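Local coordinates for transketolase (Campylobacter jejuni, PDB 3L84), which belongs to the transketolase family of thiamine diphosphate-binding proteins and forms a two-chain assembly of alpha/beta domains, at residues K171-I184 with K228-I242. Residues are numbered along the deposited sequence; the frame is centred on the assembly and turned at random. Where two conformers were deposited one is given.
Sequences KLDNFILIYDSNNI and KKSTKPCLIIAKTTI
Leu177 and Leu235 pair as neighbours on two parallel strands, 175-181 and 234-239. Backbone hydrogen bonds run alternately between the strands, from Cys234 N to Phe175 O (3.0 Å) as far as Thr240 N to Ser181 O (3.0 Å). The middle donors approach nearly along the C=O axis, whereas Thr240 N comes from above the carbonyl plane of Ser181. The middle is tightly packed. CD1 of Leu235 touches CG of Leu177 (3.9 Å) and CB of Tyr179. The Tyr179 side chain lies alongside Ile237, with CD2 3.9 Å from Ile237 CG2, and its hydroxyl bonds to Asp152. The other sheet face carries Ile176, Ile178 and Ile236. With CG1 anti to the carbonyl carbon (chi1 -61°), Ile236 brings CD1 to 4.1 Å from Ile176 CG2.

The end with Lys171, Thr231 and Lys232 is the solvent side. One water bridges Asp173 OD2 and Thr231 O, while Asp173 OD1 forms a salt bridge with Lys131. The other end is water-bridged: one water links Asp180 OD2, Asn182 ND2 and Thr240 OG1. Asn182 OD1 accepts from Ile184 N in an Asx turn, where the chain leaves the strand.

In this parallel sheet of the thiamine diphosphate-binding domain, strand 146-151 flanks 175-181 and strand 208-213 flanks 234-239. Helix 217-228 packs on Ile176 and Ile236, and helix 118-137 on Phe175.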
loop_
_atom_site.group_PDB
_atom_site.type_symbol
_atom_site.label_atom_id
_atom_site.label_comp_id
_atom_site.label_asym_id
_atom_site.label_seq_id
_atom_site.Cartn_x
_atom_site.Cartn_y
_atom_site.Cartn_z
ATOM N N LYS A 171 -17.457 -4.336 18.977
ATOM C CA LYS A 171 -17.615 -5.130 20.197
ATOM C C LYS A 171 -17.496 -6.601 19.842
ATOM O O LYS A 171 -18.366 -7.438 20.135
ATOM C CB LYS A 171 -18.953 -4.822 20.865
ATOM C CG LYS A 171 -19.067 -3.375 21.322
ATOM C CD LYS A 171 -20.440 -3.123 21.982
ATOM C CE LYS A 171 -20.472 -1.820 22.799
ATOM N NZ LYS A 171 -19.763 -0.673 22.208
ATOM N N LEU A 172 -16.378 -6.931 19.208
ATOM C CA LEU A 172 -16.154 -8.301 18.730
ATOM C C LEU A 172 -15.671 -9.214 19.864
ATOM O O LEU A 172 -14.474 -9.564 19.967
ATOM C CB LEU A 172 -15.170 -8.323 17.570
ATOM C CG LEU A 172 -15.587 -7.530 16.332
ATOM C CD1 LEU A 172 -14.551 -7.651 15.203
ATOM C CD2 LEU A 172 -16.988 -7.963 15.816
ATOM N N ASP A 173 -16.633 -9.653 20.672
ATOM C CA ASP A 173 -16.384 -10.493 21.831
ATOM C C ASP A 173 -16.300 -11.980 21.504
ATOM O O ASP A 173 -16.434 -12.853 22.351
ATOM C CB ASP A 173 -17.456 -10.231 22.902
ATOM C CG ASP A 173 -18.857 -10.567 22.425
ATOM O OD1 ASP A 173 -19.054 -11.123 21.323
ATOM O OD2 ASP A 173 -19.809 -10.333 23.219
ATOM N N ASN A 174 -16.061 -12.232 20.225
ATOM C CA ASN A 174 -15.698 -13.528 19.684
ATOM C C ASN A 174 -14.248 -13.601 19.231
ATOM O O ASN A 174 -13.809 -14.640 18.739
ATOM C CB ASN A 174 -16.655 -13.911 18.541
ATOM C CG ASN A 174 -16.708 -12.892 17.408
ATOM O OD1 ASN A 174 -16.155 -11.800 17.500
ATOM N ND2 ASN A 174 -17.430 -13.255 16.326
ATOM N N PHE A 175 -13.500 -12.526 19.421
ATOM C CA PHE A 175 -12.133 -12.397 18.897
ATOM C C PHE A 175 -11.117 -12.427 20.030
ATOM O O PHE A 175 -11.179 -11.612 20.958
ATOM C CB PHE A 175 -12.023 -11.064 18.145
ATOM C CG PHE A 175 -10.665 -10.731 17.586
ATOM C CD1 PHE A 175 -9.911 -11.687 16.928
ATOM C CD2 PHE A 175 -10.143 -9.484 17.737
ATOM C CE1 PHE A 175 -8.665 -11.362 16.382
ATOM C CE2 PHE A 175 -8.907 -9.156 17.190
ATOM C CZ PHE A 175 -8.172 -10.090 16.509
ATOM N N ILE A 176 -10.149 -13.325 19.917
ATOM C CA ILE A 176 -9.084 -13.517 20.886
ATOM C C ILE A 176 -7.752 -13.459 20.150
ATOM O O ILE A 176 -7.454 -14.306 19.332
ATOM C CB ILE A 176 -9.261 -14.835 21.668
ATOM C CG1 ILE A 176 -10.580 -14.851 22.425
ATOM C CG2 ILE A 176 -8.101 -15.029 22.620
ATOM C CD1 ILE A 176 -10.953 -16.189 23.076
ATOM N N LEU A 177 -6.987 -12.416 20.420
ATOM C CA LEU A 177 -5.709 -12.138 19.803
ATOM C C LEU A 177 -4.619 -12.483 20.806
ATOM O O LEU A 177 -4.604 -11.967 21.924
ATOM C CB LEU A 177 -5.642 -10.662 19.418
ATOM C CG LEU A 177 -4.412 -10.175 18.691
ATOM C CD1 LEU A 177 -4.184 -10.908 17.397
ATOM C CD2 LEU A 177 -4.528 -8.649 18.426
ATOM N N ILE A 178 -3.722 -13.366 20.444
ATOM C CA ILE A 178 -2.635 -13.809 21.293
ATOM C C ILE A 178 -1.348 -13.255 20.693
ATOM O O ILE A 178 -0.948 -13.633 19.582
ATOM C CB ILE A 178 -2.579 -15.339 21.396
ATOM C CG1 ILE A 178 -3.904 -15.853 21.893
ATOM C CG2 ILE A 178 -1.395 -15.760 22.273
ATOM C CD1 ILE A 178 -4.072 -17.373 21.791
ATOM N N TYR A 179 -0.718 -12.338 21.419
ATOM C CA TYR A 179 0.518 -11.649 21.005
ATOM C C TYR A 179 1.736 -12.307 21.629
ATOM O O TYR A 179 1.872 -12.363 22.858
ATOM C CB TYR A 179 0.395 -10.169 21.353
ATOM C CG TYR A 179 1.653 -9.328 21.369
ATOM C CD1 TYR A 179 2.645 -9.463 20.416
ATOM C CD2 TYR A 179 1.828 -8.385 22.357
ATOM C CE1 TYR A 179 3.785 -8.679 20.439
ATOM C CE2 TYR A 179 2.959 -7.596 22.405
ATOM C CZ TYR A 179 3.934 -7.747 21.452
ATOM O OH TYR A 179 5.062 -6.933 21.499
ATOM N N ASP A 180 2.598 -12.833 20.770
ATOM C CA ASP A 180 3.843 -13.460 21.173
ATOM C C ASP A 180 4.863 -12.369 21.428
ATOM O O ASP A 180 5.533 -11.863 20.512
ATOM C CB ASP A 180 4.330 -14.382 20.039
ATOM C CG ASP A 180 5.611 -15.082 20.390
ATOM O OD1 ASP A 180 5.939 -15.032 21.598
ATOM O OD2 ASP A 180 6.274 -15.629 19.486
ATOM N N SER A 181 4.970 -11.985 22.688
ATOM C CA SER A 181 5.875 -10.920 23.096
ATOM C C SER A 181 7.209 -11.533 23.519
ATOM O O SER A 181 7.385 -11.932 24.667
ATOM C CB SER A 181 5.248 -10.130 24.229
ATOM O OG SER A 181 6.100 -9.080 24.608
ATOM N N ASN A 182 8.130 -11.647 22.562
ATOM C CA ASN A 182 9.424 -12.304 22.772
ATOM C C ASN A 182 10.639 -11.374 22.735
ATOM O O ASN A 182 11.774 -11.843 22.829
ATOM C CB ASN A 182 9.580 -13.500 21.824
ATOM C CG ASN A 182 9.658 -13.120 20.380
ATOM O OD1 ASN A 182 9.779 -11.933 20.034
ATOM N ND2 ASN A 182 9.561 -14.135 19.482
ATOM N N ASN A 183 10.369 -10.068 22.648
ATOM C CA ASN A 183 11.425 -9.052 22.813
ATOM C C ASN A 183 12.364 -8.969 21.608
ATOM O O ASN A 183 13.339 -8.243 21.698
ATOM C CB ASN A 183 12.261 -9.323 24.096
ATOM C CG ASN A 183 12.983 -8.072 24.629
ATOM O OD1 ASN A 183 14.124 -8.147 25.112
ATOM N ND2 ASN A 183 12.324 -6.930 24.533
ATOM N N ILE A 184 12.105 -9.725 20.528
ATOM C CA ILE A 184 13.021 -9.852 19.396
ATOM C C ILE A 184 12.327 -9.444 18.093
ATOM O O ILE A 184 11.152 -9.728 17.911
ATOM C CB ILE A 184 13.543 -11.333 19.314
ATOM C CG1 ILE A 184 14.452 -11.636 20.512
ATOM C CG2 ILE A 184 14.287 -11.609 18.015
ATOM C CD1 ILE A 184 15.678 -10.767 20.571
ATOM N N LYS A 228 -12.401 -16.221 26.783
ATOM C CA LYS A 228 -13.618 -16.782 26.198
ATOM C C LYS A 228 -14.902 -16.202 26.773
ATOM O O LYS A 228 -15.945 -16.256 26.112
ATOM C CB LYS A 228 -13.581 -18.313 26.294
ATOM C CG LYS A 228 -12.544 -18.896 25.352
ATOM C CD LYS A 228 -12.131 -20.289 25.623
ATOM C CE LYS A 228 -13.217 -21.291 25.448
ATOM N NZ LYS A 228 -12.921 -22.603 26.220
ATOM N N LYS A 229 -14.820 -15.631 27.968
ATOM C CA LYS A 229 -15.977 -15.012 28.649
ATOM C C LYS A 229 -15.997 -13.506 28.525
ATOM O O LYS A 229 -16.878 -12.860 29.074
ATOM C CB LYS A 229 -16.035 -15.379 30.147
ATOM C CG LYS A 229 -16.131 -16.831 30.407
ATOM C CD LYS A 229 -16.379 -17.084 31.862
ATOM C CE LYS A 229 -15.213 -16.696 32.739
ATOM N NZ LYS A 229 -15.372 -17.317 34.091
ATOM N N SER A 230 -15.036 -12.941 27.795
ATOM C CA SER A 230 -14.905 -11.482 27.701
ATOM C C SER A 230 -16.137 -10.884 27.006
ATOM O O SER A 230 -16.733 -11.501 26.106
ATOM C CB SER A 230 -13.620 -11.103 26.954
ATOM O OG SER A 230 -13.420 -9.705 27.013
ATOM N N THR A 231 -16.512 -9.684 27.416
ATOM C CA THR A 231 -17.528 -8.928 26.660
ATOM C C THR A 231 -16.892 -7.958 25.630
ATOM O O THR A 231 -17.592 -7.180 25.026
ATOM C CB THR A 231 -18.428 -8.165 27.568
ATOM O OG1 THR A 231 -17.618 -7.242 28.293
ATOM C CG2 THR A 231 -19.190 -9.142 28.510
ATOM N N LYS A 232 -15.570 -8.053 25.458
ATOM C CA LYS A 232 -14.795 -7.238 24.548
ATOM C C LYS A 232 -13.942 -8.151 23.686
ATOM O O LYS A 232 -13.686 -9.296 24.045
ATOM C CB LYS A 232 -13.868 -6.318 25.353
ATOM C CG LYS A 232 -14.588 -5.270 26.146
ATOM C CD LYS A 232 -13.598 -4.419 26.930
ATOM C CE LYS A 232 -14.280 -3.367 27.802
ATOM N NZ LYS A 232 -13.741 -3.433 29.173
ATOM N N PRO A 233 -13.466 -7.645 22.537
ATOM C CA PRO A 233 -12.322 -8.336 21.918
ATOM C C PRO A 233 -11.224 -8.427 22.959
ATOM O O PRO A 233 -11.095 -7.503 23.779
ATOM C CB PRO A 233 -11.953 -7.437 20.712
ATOM C CG PRO A 233 -12.519 -6.078 21.064
ATOM C CD PRO A 233 -13.770 -6.382 21.844
ATOM N N CYS A 234 -10.469 -9.513 22.957
ATOM C CA CYS A 234 -9.487 -9.757 24.008
ATOM C C CYS A 234 -8.109 -9.981 23.470
ATOM O O CYS A 234 -7.938 -10.782 22.546
ATOM C CB CYS A 234 -9.927 -10.956 24.823
ATOM S SG CYS A 234 -8.929 -11.317 26.292
ATOM N N LEU A 235 -7.142 -9.293 24.055
ATOM C CA LEU A 235 -5.733 -9.448 23.771
ATOM C C LEU A 235 -5.087 -10.168 24.925
ATOM O O LEU A 235 -5.227 -9.734 26.061
ATOM C CB LEU A 235 -5.061 -8.092 23.568
ATOM C CG LEU A 235 -3.533 -8.127 23.433
ATOM C CD1 LEU A 235 -3.161 -8.755 22.096
ATOM C CD2 LEU A 235 -2.884 -6.753 23.535
ATOM N N ILE A 236 -4.380 -11.245 24.636
ATOM C CA ILE A 236 -3.500 -11.912 25.580
ATOM C C ILE A 236 -2.069 -11.577 25.186
ATOM O O ILE A 236 -1.599 -11.960 24.117
ATOM C CB ILE A 236 -3.719 -13.443 25.598
ATOM C CG1 ILE A 236 -5.156 -13.741 26.026
ATOM C CG2 ILE A 236 -2.718 -14.112 26.526
ATOM C CD1 ILE A 236 -5.567 -15.235 25.879
ATOM N N ILE A 237 -1.383 -10.840 26.042
ATOM C CA ILE A 237 0.032 -10.539 25.842
ATOM C C ILE A 237 0.814 -11.660 26.498
ATOM O O ILE A 237 0.856 -11.764 27.738
ATOM C CB ILE A 237 0.425 -9.188 26.463
ATOM C CG1 ILE A 237 -0.440 -8.054 25.898
ATOM C CG2 ILE A 237 1.903 -8.897 26.252
ATOM C CD1 ILE A 237 -0.139 -6.677 26.515
ATOM N N ALA A 238 1.383 -12.537 25.671
ATOM C CA ALA A 238 2.050 -13.729 26.201
ATOM C C ALA A 238 3.548 -13.544 26.116
ATOM O O ALA A 238 4.105 -13.463 25.021
ATOM C CB ALA A 238 1.595 -14.952 25.445
ATOM N N LYS A 239 4.206 -13.379 27.257
ATOM C CA LYS A 239 5.656 -13.227 27.254
ATOM C C LYS A 239 6.308 -14.580 27.001
ATOM O O LYS A 239 6.068 -15.529 27.739
ATOM C CB LYS A 239 6.110 -12.648 28.575
ATOM C CG LYS A 239 7.572 -12.253 28.574
ATOM C CD LYS A 239 7.913 -11.332 29.747
ATOM C CE LYS A 239 9.397 -11.020 29.760
ATOM N NZ LYS A 239 10.208 -12.277 29.835
ATOM N N THR A 240 7.122 -14.678 25.955
ATOM C CA THR A 240 7.746 -15.944 25.582
ATOM C C THR A 240 9.221 -15.707 25.309
ATOM O O THR A 240 9.730 -14.565 25.218
ATOM C CB THR A 240 7.131 -16.603 24.330
ATOM O OG1 THR A 240 7.468 -15.804 23.201
ATOM C CG2 THR A 240 5.670 -16.750 24.446
ATOM N N THR A 241 9.942 -16.827 25.295
ATOM C CA THR A 241 11.343 -16.868 24.929
ATOM C C THR A 241 11.405 -17.443 23.512
ATOM O O THR A 241 10.969 -18.573 23.274
ATOM C CB THR A 241 12.118 -17.756 25.894
ATOM O OG1 THR A 241 12.089 -17.147 27.206
ATOM C CG2 THR A 241 13.548 -17.921 25.440
ATOM N N ILE A 242 11.936 -16.690 22.565
ATOM C CA ILE A 242 12.085 -17.230 21.224
ATOM C C ILE A 242 13.043 -18.434 21.308
ATOM O O ILE A 242 13.981 -18.447 22.085
ATOM C CB ILE A 242 12.549 -16.189 20.195
ATOM C CG1 ILE A 242 12.267 -16.707 18.778
ATOM C CG2 ILE A 242 14.027 -15.778 20.370
ATOM C CD1 ILE A 242 12.558 -15.677 17.688
HETATM O O HOH W 1 -17.038 -13.566 24.835
HETATM O O HOH W 2 -20.161 -7.853 24.327
HETATM O O HOH W 3 -13.363 -11.741 22.742
HETATM O O HOH W 4 8.506 -16.684 20.530
HETATM O O HOH W 5 13.071 -14.120 23.401
#